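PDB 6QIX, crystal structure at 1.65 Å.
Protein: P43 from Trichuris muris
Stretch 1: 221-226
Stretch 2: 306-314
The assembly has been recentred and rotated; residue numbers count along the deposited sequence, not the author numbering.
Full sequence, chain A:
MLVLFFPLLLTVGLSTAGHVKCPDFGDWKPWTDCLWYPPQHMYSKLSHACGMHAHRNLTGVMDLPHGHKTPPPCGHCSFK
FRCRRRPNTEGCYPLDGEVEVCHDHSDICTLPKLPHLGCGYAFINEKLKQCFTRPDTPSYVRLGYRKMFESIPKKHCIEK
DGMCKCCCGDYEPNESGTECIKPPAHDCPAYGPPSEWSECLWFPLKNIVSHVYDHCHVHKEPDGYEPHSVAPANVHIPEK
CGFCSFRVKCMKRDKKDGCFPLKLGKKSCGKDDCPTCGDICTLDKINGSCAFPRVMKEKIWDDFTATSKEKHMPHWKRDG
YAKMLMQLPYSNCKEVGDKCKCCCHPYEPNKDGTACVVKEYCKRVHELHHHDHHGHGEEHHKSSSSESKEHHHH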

# COMPACT_ATOMS: atom_id res chain seq x y z
N GLU A 221 -21.85 0.20 7.19
CA GLU A 221 -22.28 -0.62 8.31
C GLU A 221 -22.48 0.26 9.53
O GLU A 221 -21.62 1.11 9.82
CB GLU A 221 -21.23 -1.69 8.60
CG GLU A 221 -21.79 -2.99 9.13
CD GLU A 221 -20.72 -4.06 9.30
OE1 GLU A 221 -21.04 -5.26 9.17
OE2 GLU A 221 -19.55 -3.69 9.56
N PRO A 222 -23.57 0.11 10.28
CA PRO A 222 -23.82 1.03 11.41
C PRO A 222 -22.66 1.08 12.39
O PRO A 222 -22.39 2.13 12.98
CB PRO A 222 -25.09 0.46 12.05
CG PRO A 222 -25.14 -0.97 11.61
CD PRO A 222 -24.56 -0.98 10.22
N ASP A 223 -21.96 -0.03 12.57
CA ASP A 223 -20.76 -0.09 13.38
C ASP A 223 -19.49 0.28 12.62
O ASP A 223 -18.41 0.26 13.21
CB ASP A 223 -20.59 -1.51 13.94
CG ASP A 223 -20.86 -2.59 12.87
OD1 ASP A 223 -20.09 -3.58 12.78
OD2 ASP A 223 -21.86 -2.43 12.13
N GLY A 224 -19.59 0.62 11.34
CA GLY A 224 -18.43 0.67 10.48
C GLY A 224 -17.66 1.97 10.56
O GLY A 224 -18.04 2.95 11.20
N TYR A 225 -16.52 1.98 9.89
CA TYR A 225 -15.66 3.15 9.84
C TYR A 225 -15.80 3.89 8.52
O TYR A 225 -15.95 3.26 7.46
CB TYR A 225 -14.20 2.74 10.03
CG TYR A 225 -13.24 3.80 9.60
CD1 TYR A 225 -13.00 4.90 10.40
CD2 TYR A 225 -12.59 3.73 8.38
CE1 TYR A 225 -12.13 5.87 10.01
CE2 TYR A 225 -11.71 4.69 7.99
CZ TYR A 225 -11.50 5.78 8.79
OH TYR A 225 -10.62 6.77 8.37
N GLU A 226 -15.70 5.22 8.59
CA GLU A 226 -15.78 6.12 7.45
C GLU A 226 -14.88 7.31 7.74
O GLU A 226 -15.06 7.96 8.78
CB GLU A 226 -17.23 6.56 7.23
CG GLU A 226 -17.45 7.33 5.99
CD GLU A 226 -18.91 7.64 5.74
OE1 GLU A 226 -19.70 6.73 5.42
OE2 GLU A 226 -19.27 8.82 5.86
N ALA A 306 -7.24 5.43 16.34
CA ALA A 306 -8.05 5.55 17.54
C ALA A 306 -9.42 4.88 17.38
O ALA A 306 -9.90 4.20 18.31
CB ALA A 306 -8.22 7.02 17.89
N THR A 307 -10.08 5.06 16.24
CA THR A 307 -11.38 4.43 16.02
C THR A 307 -11.27 2.92 15.99
O THR A 307 -12.19 2.21 16.42
CB THR A 307 -12.01 4.90 14.71
OG1 THR A 307 -12.28 6.29 14.78
CG2 THR A 307 -13.32 4.15 14.42
N SER A 308 -10.18 2.38 15.43
CA SER A 308 -10.03 0.93 15.34
C SER A 308 -9.97 0.32 16.73
O SER A 308 -10.43 -0.80 16.93
CB SER A 308 -8.78 0.53 14.53
OG SER A 308 -7.55 0.87 15.19
N LYS A 309 -9.41 1.05 17.69
CA LYS A 309 -9.42 0.58 19.06
C LYS A 309 -10.76 0.84 19.76
O LYS A 309 -11.25 -0.02 20.50
CB LYS A 309 -8.29 1.23 19.85
CG LYS A 309 -6.92 0.89 19.37
CD LYS A 309 -5.90 1.83 19.98
CE LYS A 309 -4.57 1.71 19.26
NZ LYS A 309 -3.54 2.60 19.88
N GLU A 310 -11.38 2.01 19.54
CA GLU A 310 -12.66 2.27 20.19
C GLU A 310 -13.71 1.23 19.80
O GLU A 310 -14.55 0.84 20.61
CB GLU A 310 -13.15 3.68 19.85
CG GLU A 310 -12.23 4.77 20.32
CD GLU A 310 -12.70 6.15 19.87
OE1 GLU A 310 -13.93 6.34 19.74
OE2 GLU A 310 -11.84 7.03 19.62
N LYS A 311 -13.69 0.78 18.54
CA LYS A 311 -14.69 -0.15 18.02
C LYS A 311 -14.24 -1.61 18.14
O LYS A 311 -14.90 -2.51 17.58
CB LYS A 311 -15.00 0.21 16.55
CG LYS A 311 -15.47 1.65 16.40
CD LYS A 311 -16.49 1.85 15.28
CE LYS A 311 -17.70 2.66 15.77
NZ LYS A 311 -18.73 2.81 14.71
N HIS A 312 -13.14 -1.86 18.86
CA HIS A 312 -12.62 -3.19 19.11
C HIS A 312 -12.45 -4.01 17.84
O HIS A 312 -12.87 -5.17 17.75
CB HIS A 312 -13.55 -3.91 20.08
CG HIS A 312 -14.07 -3.03 21.16
ND1 HIS A 312 -13.34 -2.72 22.29
CD2 HIS A 312 -15.26 -2.38 21.29
CE1 HIS A 312 -14.05 -1.92 23.07
NE2 HIS A 312 -15.22 -1.70 22.48
N MET A 313 -11.76 -3.42 16.86
CA MET A 313 -11.60 -4.10 15.59
C MET A 313 -10.55 -5.19 15.69
O MET A 313 -9.42 -4.92 16.10
CB MET A 313 -11.18 -3.14 14.50
CG MET A 313 -12.20 -2.09 14.13
SD MET A 313 -11.67 -1.32 12.58
CE MET A 313 -13.12 -0.26 12.37
N PRO A 314 -10.86 -6.42 15.30
CA PRO A 314 -9.81 -7.43 15.15
C PRO A 314 -8.87 -7.05 14.02
O PRO A 314 -9.22 -6.26 13.12
CB PRO A 314 -10.57 -8.72 14.83
CG PRO A 314 -11.88 -8.31 14.37
CD PRO A 314 -12.19 -6.93 14.93

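Lys 311 and Tyr 225 cover the most surface in this small contact, which buries about 208 Å² in all, and they work by different chemistry. Lys 311 is the first residue to leave helical geometry at the end of the helix, and its CA-to-CB bond points toward the other stretch. From there its long side chain carries the ammonium group to the backbone of the turn formed by Glu 221 to Gly 224. That type I turn is closed by Gly 224 N donating to Glu 221 O at 2.6 Å. Lys 311 NZ makes a weak hydrogen bond to Asp 223 O at 3.0 Å, and Gly 224 O lies 3.6 Å from the same NZ. A lysine suits this place because its long chain can carry a donor to the carbonyl of Asp 223, and its positive charge is also favourable near the neighbouring Gly 224 O. Gly 224 suits the turn in turn: an ideal CB there would lie 3.0 Å from Glu 221 O, a clash.

Tyr 225, buried, supplies the apolar half. Its CD1 lies 4.1 Å from Thr 307 CG2, the methyl approaching the ring obliquely, while Thr 307 OG1 is hydrogen-bonded elsewhere in the structure. Met 313 starts out sideways, but its flexible, unbranched chain brings CE to 4.0 Å from Tyr 225 CB.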